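PDB 4IGB: LPXTG cell wall surface protein from Streptococcus gordonii, which is anchored covalently to the peptidoglycan of the streptococcal cell wall and probably serves as an adhesin, of which this chain is the N-terminal two-domain region. Local coordinates for residues E131-N136 against S268-L273; M154-W159 against T264-A269; Y200-Q205 against A224-S229; Y301-K306 against I379-A384; L336-G341 against R349-E354. All coordinates share one frame; numbering follows the deposited sequence.

Interaction 1: E131-N136 against S268-L273; sequences ELWESN and SAVFGL. With NA (sodium ion), chain V.
V270 divides its two methyls between W133 and E134, and this is where the contact packs tightly. With CG1 anti to the backbone N (chi1 178°), CG1 lies 3.8 Å from E134 CD, against the carboxylate end and CG of the extended glutamate. CG2 turns the other way and meets the five-membered ring of the indole, 3.7 Å from W133 CD1. Valine's two methyls let one residue pack on two neighbours at once. Beyond it the contact loosens and water takes over. One water donates to both E134 OE2 and V270 O, each at 2.6 Å, while E134 OE1 is held by a salt bridge to K18. A second water lies 2.8 Å from N136 O and accepts from L273 N, 2.9 Å away. Within the loop, N136 N is bound to E131 OE1 at 2.9 Å. W133 NE1 is satisfied by Y145 and E139. Residues 131-136, connecting antiparallel strands 123-130 and 137-141, fold onto V270 of strand 268-275, the neighbour of 137-141 in the six-stranded antiparallel sheet.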
# COMPACT_ATOMS: atom_id res chain seq x y z
N GLU D 131 -14.52 10.93 5.08
CA GLU D 131 -13.41 11.81 4.79
C GLU D 131 -13.43 12.97 5.76
O GLU D 131 -13.09 14.10 5.41
CB GLU D 131 -13.48 12.25 3.33
CG GLU D 131 -13.50 11.05 2.38
CD GLU D 131 -13.58 11.45 0.92
OE1 GLU D 131 -12.56 11.34 0.21
OE2 GLU D 131 -14.67 11.87 0.48
N LEU D 132 -13.83 12.69 7.00
CA LEU D 132 -13.76 13.70 8.05
C LEU D 132 -12.33 14.20 8.21
O LEU D 132 -12.09 15.41 8.31
CB LEU D 132 -14.26 13.15 9.40
CG LEU D 132 -15.74 12.76 9.56
CD1 LEU D 132 -16.14 12.81 11.02
CD2 LEU D 132 -16.63 13.67 8.75
N TRP D 133 -11.38 13.26 8.22
CA TRP D 133 -9.99 13.55 8.58
C TRP D 133 -9.00 13.58 7.41
O TRP D 133 -8.15 14.47 7.34
CB TRP D 133 -9.52 12.56 9.64
CG TRP D 133 -10.56 12.29 10.66
CD1 TRP D 133 -11.15 11.08 10.94
CD2 TRP D 133 -11.17 13.24 11.54
NE1 TRP D 133 -12.07 11.23 11.95
CE2 TRP D 133 -12.11 12.55 12.33
CE3 TRP D 133 -11.01 14.62 11.73
CZ2 TRP D 133 -12.88 13.18 13.29
CZ3 TRP D 133 -11.78 15.25 12.70
CH2 TRP D 133 -12.70 14.53 13.47
N GLU D 134 -9.08 12.57 6.55
CA GLU D 134 -8.30 12.51 5.32
C GLU D 134 -9.24 12.12 4.19
O GLU D 134 -10.27 11.48 4.43
CB GLU D 134 -7.24 11.40 5.36
CG GLU D 134 -6.18 11.45 6.44
CD GLU D 134 -5.26 10.22 6.33
OE1 GLU D 134 -5.36 9.51 5.30
OE2 GLU D 134 -4.46 9.95 7.26
N SER D 135 -8.87 12.44 2.96
CA SER D 135 -9.58 11.92 1.80
C SER D 135 -9.38 10.40 1.67
O SER D 135 -8.33 9.88 2.05
CB SER D 135 -9.11 12.61 0.51
OG SER D 135 -9.40 13.99 0.55
N ASN D 136 -10.39 9.70 1.15
CA ASN D 136 -10.22 8.32 0.72
C ASN D 136 -9.63 7.41 1.79
O ASN D 136 -8.76 6.60 1.51
CB ASN D 136 -9.35 8.28 -0.53
CG ASN D 136 -9.99 9.01 -1.69
OD1 ASN D 136 -9.41 9.93 -2.26
ND2 ASN D 136 -11.21 8.60 -2.03
N SER D 268 -8.54 6.43 17.88
CA SER D 268 -8.71 5.81 16.58
C SER D 268 -7.60 6.29 15.67
O SER D 268 -7.02 7.35 15.90
CB SER D 268 -10.07 6.20 15.99
OG SER D 268 -10.12 7.59 15.71
N ALA D 269 -7.33 5.52 14.63
CA ALA D 269 -6.38 5.91 13.61
C ALA D 269 -7.07 5.90 12.26
O ALA D 269 -8.10 5.25 12.08
CB ALA D 269 -5.20 4.98 13.61
N VAL D 270 -6.49 6.62 11.30
CA VAL D 270 -7.06 6.75 9.97
C VAL D 270 -6.07 6.18 8.98
O VAL D 270 -4.87 6.37 9.13
CB VAL D 270 -7.37 8.23 9.67
CG1 VAL D 270 -7.93 8.38 8.28
CG2 VAL D 270 -8.33 8.76 10.70
N PHE D 271 -6.57 5.47 7.97
CA PHE D 271 -5.70 4.77 7.04
C PHE D 271 -6.17 4.94 5.61
O PHE D 271 -7.36 5.07 5.35
CB PHE D 271 -5.64 3.26 7.32
CG PHE D 271 -5.33 2.90 8.74
CD1 PHE D 271 -4.03 2.59 9.12
CD2 PHE D 271 -6.33 2.86 9.69
CE1 PHE D 271 -3.74 2.24 10.42
CE2 PHE D 271 -6.05 2.51 11.00
CZ PHE D 271 -4.76 2.20 11.37
N GLY D 272 -5.21 4.90 4.69
CA GLY D 272 -5.49 4.76 3.28
C GLY D 272 -4.72 3.56 2.77
O GLY D 272 -3.89 2.98 3.47
N LEU D 273 -5.02 3.15 1.54
CA LEU D 273 -4.23 2.11 0.89
C LEU D 273 -3.49 2.79 -0.26
O LEU D 273 -4.03 3.71 -0.88
CB LEU D 273 -5.12 0.99 0.38
CG LEU D 273 -5.97 0.26 1.43
CD1 LEU D 273 -6.71 -0.89 0.76
CD2 LEU D 273 -5.11 -0.28 2.57
NA NA V . -4.37 8.36 16.54
O HOH W 1 -3.04 7.98 8.18
O HOH W 2 -6.89 4.91 0.26

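Interaction 2: M154-W159 against T264-A269; sequences MNKAFW and TETCSA. With NA (sodium ion), chain V.
K156 and E265 meet where two loops run up to strands of the N-terminal domain, the second loop being shaped by an ST turn in which T264 OG1 accepts from T266 N at 3.1 Å. The lysine side chain is extended beyond CG and passes obliquely over its partners, touching with its methylenes rather than its charge. K156 CD lies 4.0 Å from E265 CD, and K156 CE lies 3.9 Å from T266 CG2. K156 NZ and E265 OE2, 4.4 Å apart and beyond a salt bridge, probably add a weak attraction. T266 OG1 points to another partner, E46, which leaves the methyl for the lysine. On the other flank W159 presents its CB, 3.3 Å from T264 O, and its chi1 of 63° carries the indole off and away from the turn. K156, in a left-handed backbone conformation, makes a CA-H...O contact, K156 CA to E265 O 3.4 Å. That same carbonyl oxygen accepts from a water 2.6 Å away, which in turn accepts from K156 N.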
# COMPACT_ATOMS: atom_id res chain seq x y z
N MET D 154 -21.09 3.01 23.45
CA MET D 154 -20.40 3.13 24.73
C MET D 154 -19.11 3.94 24.65
O MET D 154 -18.28 3.72 23.78
CB MET D 154 -20.09 1.74 25.28
CG MET D 154 -21.33 0.88 25.50
SD MET D 154 -20.90 -0.63 26.37
CE MET D 154 -22.53 -1.36 26.58
N ASN D 155 -18.95 4.89 25.57
CA ASN D 155 -17.70 5.62 25.71
C ASN D 155 -16.82 4.98 26.77
O ASN D 155 -17.24 4.81 27.92
CB ASN D 155 -17.97 7.07 26.11
CG ASN D 155 -18.77 7.81 25.08
OD1 ASN D 155 -20.00 7.91 25.18
ND2 ASN D 155 -18.10 8.35 24.06
N LYS D 156 -15.61 4.60 26.38
CA LYS D 156 -14.61 4.10 27.31
C LYS D 156 -15.08 2.89 28.11
O LYS D 156 -14.83 2.79 29.31
CB LYS D 156 -14.15 5.21 28.26
CG LYS D 156 -13.74 6.50 27.56
CD LYS D 156 -13.39 7.59 28.57
CE LYS D 156 -13.20 8.94 27.90
NZ LYS D 156 -12.79 9.99 28.88
N ALA D 157 -15.75 1.95 27.45
CA ALA D 157 -16.14 0.72 28.11
C ALA D 157 -15.21 -0.42 27.71
O ALA D 157 -14.93 -1.30 28.53
CB ALA D 157 -17.59 0.37 27.79
N PHE D 158 -14.75 -0.41 26.46
CA PHE D 158 -13.82 -1.42 25.95
C PHE D 158 -12.73 -0.74 25.12
O PHE D 158 -13.00 0.24 24.43
CB PHE D 158 -14.54 -2.40 25.02
CG PHE D 158 -15.59 -3.24 25.70
CD1 PHE D 158 -16.85 -2.73 25.92
CD2 PHE D 158 -15.30 -4.53 26.10
CE1 PHE D 158 -17.83 -3.51 26.55
CE2 PHE D 158 -16.27 -5.31 26.72
CZ PHE D 158 -17.54 -4.80 26.95
N TRP D 159 -11.51 -1.27 25.16
CA TRP D 159 -10.54 -0.96 24.11
C TRP D 159 -10.59 -2.10 23.11
O TRP D 159 -10.93 -3.22 23.47
CB TRP D 159 -9.12 -0.70 24.64
CG TRP D 159 -8.40 -1.85 25.34
CD1 TRP D 159 -8.42 -2.15 26.67
CD2 TRP D 159 -7.52 -2.81 24.73
NE1 TRP D 159 -7.62 -3.24 26.93
CE2 TRP D 159 -7.06 -3.67 25.76
CE3 TRP D 159 -7.08 -3.04 23.42
CZ2 TRP D 159 -6.19 -4.72 25.51
CZ3 TRP D 159 -6.22 -4.09 23.19
CH2 TRP D 159 -5.78 -4.92 24.23
N THR D 264 -6.77 2.74 22.87
CA THR D 264 -6.79 2.98 24.30
C THR D 264 -8.27 2.97 24.68
O THR D 264 -9.10 2.48 23.91
CB THR D 264 -6.22 4.35 24.59
OG1 THR D 264 -7.04 5.34 23.97
CG2 THR D 264 -4.80 4.49 24.03
N GLU D 265 -8.60 3.52 25.84
CA GLU D 265 -9.99 3.65 26.24
C GLU D 265 -10.79 4.54 25.26
O GLU D 265 -12.02 4.46 25.19
CB GLU D 265 -10.09 4.20 27.67
CG GLU D 265 -9.46 5.58 27.85
CD GLU D 265 -9.70 6.16 29.23
OE1 GLU D 265 -10.23 5.43 30.10
OE2 GLU D 265 -9.37 7.35 29.45
N THR D 266 -10.08 5.38 24.51
CA THR D 266 -10.73 6.24 23.53
C THR D 266 -9.74 6.80 22.48
O THR D 266 -9.17 7.88 22.67
CB THR D 266 -11.50 7.40 24.22
OG1 THR D 266 -12.07 8.27 23.24
CG2 THR D 266 -10.58 8.20 25.14
N CYS D 267 -9.53 6.07 21.39
CA CYS D 267 -8.75 6.62 20.28
C CYS D 267 -9.01 5.86 18.98
O CYS D 267 -9.63 4.79 18.96
CB CYS D 267 -7.24 6.62 20.60
SG CYS D 267 -6.44 5.01 20.44
N SER D 268 -8.54 6.43 17.88
CA SER D 268 -8.71 5.81 16.58
C SER D 268 -7.60 6.29 15.67
O SER D 268 -7.02 7.35 15.90
CB SER D 268 -10.07 6.20 15.99
OG SER D 268 -10.12 7.59 15.71
N ALA D 269 -7.33 5.52 14.63
CA ALA D 269 -6.38 5.91 13.61
C ALA D 269 -7.07 5.90 12.26
O ALA D 269 -8.10 5.25 12.08
CB ALA D 269 -5.20 4.98 13.61
NA NA V . -4.37 8.36 16.54
O HOH W 3 -14.19 4.89 23.88

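Interaction 3: Y200-Q205 against A224-S229; sequences YVKNYQ and ASDRTS
Strands 200-202 and 227-229 run antiparallel, their axes 4.8 Å apart at closest, and V201 with T228 forms the hydrogen-bonded pair, V201 N to T228 O at 3.0 Å and T228 N to V201 O at 3.1 Å. N203 N adds one more backbone bond, to D226 O, just where a type II turn leads into the helix. On the face bearing Y200, K202 and R227, the arginine guanidinium lies flat on the tyrosine ring, centres 4.0 Å apart and planes at 14°, a cation-pi stack. R227 CD already lies over the ring in a CH-pi contact, and the bend at chi3 (66°) then carries the guanidinium flat over it. D226 OD2 sits at the guanidinium edge, in a salt bridge 3.0 Å from R227 NE, and holds the group in its rotation. The same oxygen forms a second salt bridge, to K202 NZ at 3.0 Å, the lysine curling back at chi3 and chi4; one carboxylate thus probably offsets two neighbouring positive charges. On the opposite face T228 sets its CG2 over the Y204 ring, 4.2 Å from the centroid. Y200 OH is bound by D161 and Y204 OH by E4. In the sheet, strand 198-202 lies between 256-262 and 227-231, with 220-223 beyond, while V201 and Y204 pack against L250 of strand 249-252.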
# COMPACT_ATOMS: atom_id res chain seq x y z
N TYR D 200 0.04 -2.82 14.17
CA TYR D 200 0.89 -3.99 13.94
C TYR D 200 0.66 -4.69 12.63
O TYR D 200 -0.35 -4.47 11.95
CB TYR D 200 0.81 -4.98 15.10
CG TYR D 200 -0.54 -5.63 15.37
CD1 TYR D 200 -0.90 -6.83 14.75
CD2 TYR D 200 -1.42 -5.09 16.29
CE1 TYR D 200 -2.12 -7.45 15.02
CE2 TYR D 200 -2.64 -5.69 16.57
CZ TYR D 200 -2.98 -6.87 15.93
OH TYR D 200 -4.19 -7.46 16.22
N VAL D 201 1.63 -5.53 12.28
CA VAL D 201 1.58 -6.32 11.07
C VAL D 201 1.90 -7.75 11.47
O VAL D 201 2.96 -8.02 12.05
CB VAL D 201 2.61 -5.86 10.05
CG1 VAL D 201 2.71 -6.85 8.90
CG2 VAL D 201 2.26 -4.43 9.54
N LYS D 202 0.99 -8.66 11.18
CA LYS D 202 1.22 -10.07 11.47
C LYS D 202 2.16 -10.65 10.41
O LYS D 202 2.11 -10.24 9.25
CB LYS D 202 -0.10 -10.82 11.52
CG LYS D 202 -1.00 -10.34 12.64
CD LYS D 202 -2.20 -11.24 12.84
CE LYS D 202 -1.77 -12.65 13.24
NZ LYS D 202 -0.99 -12.68 14.52
N ASN D 203 3.04 -11.56 10.81
CA ASN D 203 3.92 -12.23 9.86
C ASN D 203 4.81 -11.19 9.15
O ASN D 203 5.14 -11.31 7.98
CB ASN D 203 3.10 -13.04 8.85
CG ASN D 203 3.90 -14.16 8.20
OD1 ASN D 203 4.92 -14.60 8.72
ND2 ASN D 203 3.41 -14.64 7.05
N TYR D 204 5.18 -10.18 9.92
CA TYR D 204 5.90 -9.02 9.42
C TYR D 204 7.17 -9.40 8.65
O TYR D 204 7.40 -8.91 7.56
CB TYR D 204 6.22 -8.09 10.59
CG TYR D 204 7.15 -6.95 10.28
CD1 TYR D 204 8.44 -6.93 10.80
CD2 TYR D 204 6.75 -5.89 9.50
CE1 TYR D 204 9.30 -5.88 10.55
CE2 TYR D 204 7.60 -4.83 9.22
CZ TYR D 204 8.88 -4.84 9.76
OH TYR D 204 9.73 -3.80 9.50
N GLN D 205 7.99 -10.29 9.23
CA GLN D 205 9.29 -10.61 8.66
C GLN D 205 9.26 -11.09 7.20
O GLN D 205 10.10 -10.68 6.40
CB GLN D 205 10.06 -11.61 9.54
CG GLN D 205 9.46 -13.01 9.55
CD GLN D 205 8.06 -13.06 10.14
OE1 GLN D 205 7.77 -12.37 11.13
NE2 GLN D 205 7.19 -13.87 9.55
N ALA D 224 7.70 -9.50 18.18
CA ALA D 224 7.35 -10.77 18.80
C ALA D 224 7.37 -11.85 17.73
O ALA D 224 7.71 -11.58 16.58
CB ALA D 224 5.98 -10.68 19.47
N SER D 225 7.01 -13.08 18.09
CA SER D 225 7.11 -14.18 17.12
C SER D 225 6.05 -14.12 16.02
O SER D 225 6.33 -14.46 14.87
CB SER D 225 7.08 -15.55 17.83
OG SER D 225 5.83 -15.78 18.46
N ASP D 226 4.86 -13.67 16.37
CA ASP D 226 3.74 -13.69 15.43
C ASP D 226 3.52 -12.36 14.73
O ASP D 226 2.80 -12.29 13.73
CB ASP D 226 2.45 -14.05 16.17
CG ASP D 226 1.98 -12.94 17.08
OD1 ASP D 226 2.69 -12.62 18.05
OD2 ASP D 226 0.89 -12.37 16.82
N ARG D 227 4.13 -11.30 15.26
CA ARG D 227 3.87 -9.95 14.76
C ARG D 227 4.99 -8.97 15.10
O ARG D 227 5.85 -9.23 15.94
CB ARG D 227 2.57 -9.41 15.36
CG ARG D 227 2.69 -9.03 16.84
CD ARG D 227 1.39 -8.48 17.41
NE ARG D 227 0.35 -9.51 17.44
CZ ARG D 227 -0.85 -9.34 18.00
NH1 ARG D 227 -1.15 -8.19 18.57
NH2 ARG D 227 -1.73 -10.33 17.98
N THR D 228 4.94 -7.82 14.44
CA THR D 228 5.74 -6.68 14.85
C THR D 228 4.81 -5.51 15.05
O THR D 228 3.92 -5.27 14.21
CB THR D 228 6.82 -6.38 13.82
OG1 THR D 228 7.79 -7.43 13.85
CG2 THR D 228 7.51 -5.07 14.12
N SER D 229 4.96 -4.82 16.17
CA SER D 229 4.07 -3.72 16.52
C SER D 229 4.82 -2.42 16.59
O SER D 229 6.03 -2.40 16.84
CB SER D 229 3.40 -3.97 17.88
OG SER D 229 2.66 -5.17 17.86

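Interaction 4: Y301-K306 against I379-A384; sequences YKATFK and ITYKTA
Y301 pairs with Y381 and A303 with I379 across two antiparallel strands, each pair closed by two backbone hydrogen bonds, the shortest 2.7 Å from Y381 N to Y301 O. All four side chains share one buried face. Both tyrosines hold CG anti to the carbonyl carbon (chi1 -67° for Y301, -52° for Y381), yet their rings do not stack: Y301 offers its CB, 3.8 Å from Y381 CD2, and sends its own ring toward strand 397-405. A303 is small enough to leave room for the Y381 ring, whose edge it meets with CB 4.1 Å from CE2. I379 spreads its branches to different jobs. CG2 lies over one face of the Y381 ring, while CD1 reaches F305 CE1 at 3.6 Å. On the other face K302 stretches out and away, touching T380 OG1 with CG at 4.1 Å. With Y301, A303, I379 and Y381 inward and K302 and T380 outward, the chemistry implies a sheet held edge to edge by main-chain bonds and buried on one side by nonpolar contact.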
# COMPACT_ATOMS: atom_id res chain seq x y z
N TYR D 301 16.03 -1.61 -30.79
CA TYR D 301 15.16 -1.11 -29.74
C TYR D 301 15.90 -0.19 -28.79
O TYR D 301 16.97 -0.53 -28.29
CB TYR D 301 14.57 -2.26 -28.92
CG TYR D 301 13.62 -3.14 -29.68
CD1 TYR D 301 12.30 -2.76 -29.88
CD2 TYR D 301 14.04 -4.37 -30.17
CE1 TYR D 301 11.42 -3.58 -30.56
CE2 TYR D 301 13.17 -5.21 -30.85
CZ TYR D 301 11.86 -4.81 -31.05
OH TYR D 301 11.00 -5.63 -31.73
N LYS D 302 15.33 0.98 -28.54
CA LYS D 302 15.90 1.89 -27.57
C LYS D 302 14.90 2.01 -26.44
O LYS D 302 13.74 2.36 -26.65
CB LYS D 302 16.17 3.26 -28.21
CG LYS D 302 16.86 4.26 -27.30
CD LYS D 302 17.18 5.53 -28.07
CE LYS D 302 17.56 6.68 -27.15
NZ LYS D 302 17.94 7.89 -27.93
N ALA D 303 15.35 1.66 -25.24
CA ALA D 303 14.50 1.72 -24.06
C ALA D 303 15.11 2.70 -23.07
O ALA D 303 16.26 2.55 -22.67
CB ALA D 303 14.36 0.34 -23.43
N THR D 304 14.34 3.71 -22.69
CA THR D 304 14.84 4.70 -21.76
C THR D 304 14.19 4.52 -20.40
O THR D 304 13.00 4.74 -20.24
CB THR D 304 14.62 6.11 -22.31
OG1 THR D 304 15.35 6.25 -23.53
CG2 THR D 304 15.10 7.17 -21.31
N PHE D 305 14.99 4.11 -19.42
CA PHE D 305 14.50 3.88 -18.08
C PHE D 305 14.85 5.08 -17.20
O PHE D 305 16.02 5.37 -16.95
CB PHE D 305 15.09 2.59 -17.51
CG PHE D 305 14.82 1.37 -18.36
CD1 PHE D 305 15.65 1.04 -19.42
CD2 PHE D 305 13.71 0.58 -18.13
CE1 PHE D 305 15.40 -0.07 -20.20
CE2 PHE D 305 13.45 -0.53 -18.91
CZ PHE D 305 14.29 -0.85 -19.95
N LYS D 306 13.82 5.79 -16.76
CA LYS D 306 14.02 6.92 -15.87
C LYS D 306 14.12 6.34 -14.47
O LYS D 306 13.32 5.49 -14.09
CB LYS D 306 12.84 7.88 -15.97
CG LYS D 306 13.11 9.27 -15.40
CD LYS D 306 13.57 10.24 -16.49
CE LYS D 306 13.92 11.61 -15.90
NZ LYS D 306 14.55 12.51 -16.91
N ILE D 379 19.00 1.61 -22.70
CA ILE D 379 19.46 0.35 -23.22
C ILE D 379 19.07 0.28 -24.69
O ILE D 379 17.89 0.32 -25.02
CB ILE D 379 18.85 -0.84 -22.46
CG1 ILE D 379 19.04 -0.67 -20.95
CG2 ILE D 379 19.48 -2.14 -22.91
CD1 ILE D 379 18.55 -1.85 -20.14
N THR D 380 20.06 0.22 -25.57
CA THR D 380 19.81 0.04 -26.99
C THR D 380 20.08 -1.42 -27.36
O THR D 380 21.21 -1.90 -27.23
CB THR D 380 20.70 0.98 -27.82
OG1 THR D 380 20.52 2.33 -27.38
CG2 THR D 380 20.34 0.88 -29.30
N TYR D 381 19.04 -2.12 -27.81
CA TYR D 381 19.17 -3.52 -28.19
C TYR D 381 19.31 -3.68 -29.71
O TYR D 381 18.45 -3.24 -30.47
CB TYR D 381 17.93 -4.32 -27.77
CG TYR D 381 17.53 -4.20 -26.32
CD1 TYR D 381 18.03 -5.08 -25.36
CD2 TYR D 381 16.62 -3.23 -25.92
CE1 TYR D 381 17.65 -4.98 -24.03
CE2 TYR D 381 16.23 -3.13 -24.60
CZ TYR D 381 16.75 -4.00 -23.65
OH TYR D 381 16.35 -3.89 -22.34
N LYS D 382 20.39 -4.32 -30.14
CA LYS D 382 20.54 -4.66 -31.55
C LYS D 382 20.00 -6.06 -31.82
O LYS D 382 20.38 -7.03 -31.15
CB LYS D 382 22.00 -4.54 -32.00
CG LYS D 382 22.48 -3.10 -32.14
CD LYS D 382 23.92 -3.02 -32.61
CE LYS D 382 24.34 -1.58 -32.87
NZ LYS D 382 25.77 -1.46 -33.26
N THR D 383 19.09 -6.14 -32.77
CA THR D 383 18.49 -7.42 -33.15
C THR D 383 18.36 -7.48 -34.67
O THR D 383 18.44 -6.46 -35.36
CB THR D 383 17.10 -7.61 -32.48
OG1 THR D 383 16.89 -9.00 -32.23
CG2 THR D 383 15.99 -7.10 -33.37
N ALA D 384 18.20 -8.69 -35.21
CA ALA D 384 17.96 -8.85 -36.64
C ALA D 384 16.99 -9.99 -36.87
O ALA D 384 17.02 -10.99 -36.15
CB ALA D 384 19.27 -9.10 -37.40

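Interaction 5: L336-G341 against R349-E354; sequences LKVESG and RDYTIE
Two strands of the second domain face each other here across an apolar interior between two layers, probably those of a β-sandwich: L336 and V338 of strand 331-339 look onto Y351 and I353 of strand 351-356. The axes stay 9.7 Å apart, too far for main-chain pairing, so side chains fill the space. V338 lays CG1 over one face of the Y351 ring in a CH-pi contact, 3.6 Å from the centroid and 19° off the normal, the nearest ring atom being CE2 at 3.5 Å. The valine is nearly eclipsed (chi1 -4°), strained or uncertain, so this closeness is read with reserve. Tyrosine suits this spot: its broad face accepts the methyl while its hydroxyl reaches water. A water lies 2.9 Å from Y351 OH and also accepts from V338 N. L336 and I353 meet tip to tip, L336 CG 3.6 Å from I353 CD1, and L336 CD1 passes alongside the ring rim at 4.2 Å from Y351 CE1. L345 covers V338 and Y351 from a loop, and V360 lies beside L336 and I353. Apolar side chains interlocking between non-neighbouring, roughly antiparallel strands are typical of a β-sandwich, consistent with this domain's adhesin-type family.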
# COMPACT_ATOMS: atom_id res chain seq x y z
N LEU D 336 23.67 -5.60 -26.97
CA LEU D 336 23.10 -4.35 -26.50
C LEU D 336 24.20 -3.48 -25.93
O LEU D 336 25.27 -3.97 -25.58
CB LEU D 336 22.05 -4.64 -25.43
CG LEU D 336 22.57 -5.30 -24.15
CD1 LEU D 336 23.07 -4.25 -23.18
CD2 LEU D 336 21.49 -6.16 -23.51
N LYS D 337 23.94 -2.18 -25.86
CA LYS D 337 24.74 -1.31 -25.00
C LYS D 337 23.82 -0.55 -24.04
O LYS D 337 22.61 -0.46 -24.26
CB LYS D 337 25.64 -0.36 -25.81
CG LYS D 337 25.01 0.89 -26.40
CD LYS D 337 26.06 1.68 -27.20
CE LYS D 337 25.59 3.07 -27.58
NZ LYS D 337 24.42 3.07 -28.52
N VAL D 338 24.38 -0.03 -22.96
CA VAL D 338 23.61 0.83 -22.09
C VAL D 338 24.41 2.07 -21.71
O VAL D 338 25.58 1.98 -21.32
CB VAL D 338 23.03 0.09 -20.86
CG1 VAL D 338 23.34 -1.40 -20.92
CG2 VAL D 338 23.53 0.70 -19.57
N GLU D 339 23.79 3.23 -21.88
CA GLU D 339 24.43 4.49 -21.57
C GLU D 339 23.74 5.13 -20.38
O GLU D 339 22.57 4.89 -20.13
CB GLU D 339 24.35 5.44 -22.78
CG GLU D 339 24.75 4.80 -24.10
CD GLU D 339 24.41 5.68 -25.30
OE1 GLU D 339 24.82 6.86 -25.31
OE2 GLU D 339 23.73 5.18 -26.22
N SER D 340 24.49 5.94 -19.65
CA SER D 340 23.92 6.77 -18.61
C SER D 340 24.83 7.98 -18.47
O SER D 340 26.01 7.91 -18.78
CB SER D 340 23.78 6.00 -17.30
OG SER D 340 22.86 6.65 -16.44
N GLY D 341 24.27 9.10 -18.01
CA GLY D 341 24.95 10.36 -18.17
C GLY D 341 25.19 10.44 -19.66
O GLY D 341 24.34 10.00 -20.45
N ARG D 349 31.51 -4.08 -14.81
CA ARG D 349 31.63 -3.01 -13.82
C ARG D 349 30.29 -2.35 -13.48
O ARG D 349 30.02 -2.02 -12.32
CB ARG D 349 32.63 -1.95 -14.27
CG ARG D 349 32.76 -0.79 -13.29
CD ARG D 349 33.85 0.19 -13.68
NE ARG D 349 33.56 0.89 -14.93
CZ ARG D 349 32.74 1.93 -15.02
NH1 ARG D 349 32.11 2.39 -13.94
NH2 ARG D 349 32.53 2.51 -16.20
N ASP D 350 29.45 -2.15 -14.49
CA ASP D 350 28.23 -1.37 -14.28
C ASP D 350 26.92 -2.16 -14.38
O ASP D 350 25.95 -1.84 -13.69
CB ASP D 350 28.22 -0.15 -15.22
CG ASP D 350 29.24 0.90 -14.82
OD1 ASP D 350 29.72 1.62 -15.72
OD2 ASP D 350 29.55 1.01 -13.62
N TYR D 351 26.90 -3.20 -15.21
CA TYR D 351 25.71 -4.03 -15.35
C TYR D 351 26.10 -5.41 -15.84
O TYR D 351 27.18 -5.59 -16.40
CB TYR D 351 24.74 -3.44 -16.37
CG TYR D 351 25.29 -3.40 -17.79
CD1 TYR D 351 25.18 -4.49 -18.64
CD2 TYR D 351 25.92 -2.26 -18.26
CE1 TYR D 351 25.70 -4.45 -19.93
CE2 TYR D 351 26.43 -2.20 -19.55
CZ TYR D 351 26.32 -3.29 -20.38
OH TYR D 351 26.84 -3.19 -21.65
N THR D 352 25.20 -6.37 -15.66
CA THR D 352 25.41 -7.70 -16.19
C THR D 352 24.22 -8.11 -17.05
O THR D 352 23.09 -7.67 -16.82
CB THR D 352 25.61 -8.74 -15.08
OG1 THR D 352 24.38 -8.96 -14.38
CG2 THR D 352 26.68 -8.28 -14.10
N ILE D 353 24.49 -8.96 -18.03
CA ILE D 353 23.45 -9.44 -18.93
C ILE D 353 23.19 -10.92 -18.70
O ILE D 353 24.12 -11.71 -18.61
CB ILE D 353 23.83 -9.22 -20.41
CG1 ILE D 353 24.23 -7.76 -20.65
CG2 ILE D 353 22.68 -9.64 -21.31
CD1 ILE D 353 24.67 -7.45 -22.08
N GLU D 354 21.92 -11.28 -18.59
CA GLU D 354 21.51 -12.67 -18.51
C GLU D 354 20.55 -12.96 -19.65
O GLU D 354 19.59 -12.22 -19.87
CB GLU D 354 20.83 -12.96 -17.18
CG GLU D 354 19.87 -14.14 -17.22
CD GLU D 354 19.33 -14.51 -15.85
OE1 GLU D 354 19.91 -14.06 -14.83
OE2 GLU D 354 18.32 -15.25 -15.79
O HOH W 4 27.51 -0.57 -22.79

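How the interactions relate
Interactions 1, 2 and 3 belong to the N-terminal domain, and interactions 4 and 5 to the second. Interactions 1 and 2 share S268 and A269 and use strand 268-275; the carbonyl of S268, with E197 and D186, binds the sodium ion. Both are partly buried loop contacts bridged by water, whereas interaction 3 is a pair of neighbouring antiparallel strands inside the sheet, with a charged face. Interaction 4 is the most buried, joined by backbone bonds, and interaction 5 meets by side chains alone apart from a bridging water. These two touch: T380 N lies 2.9 Å from K337 O, a probable hydrogen bond, and L336 packs on Y381, so strands 331-339 and 377-385 link them.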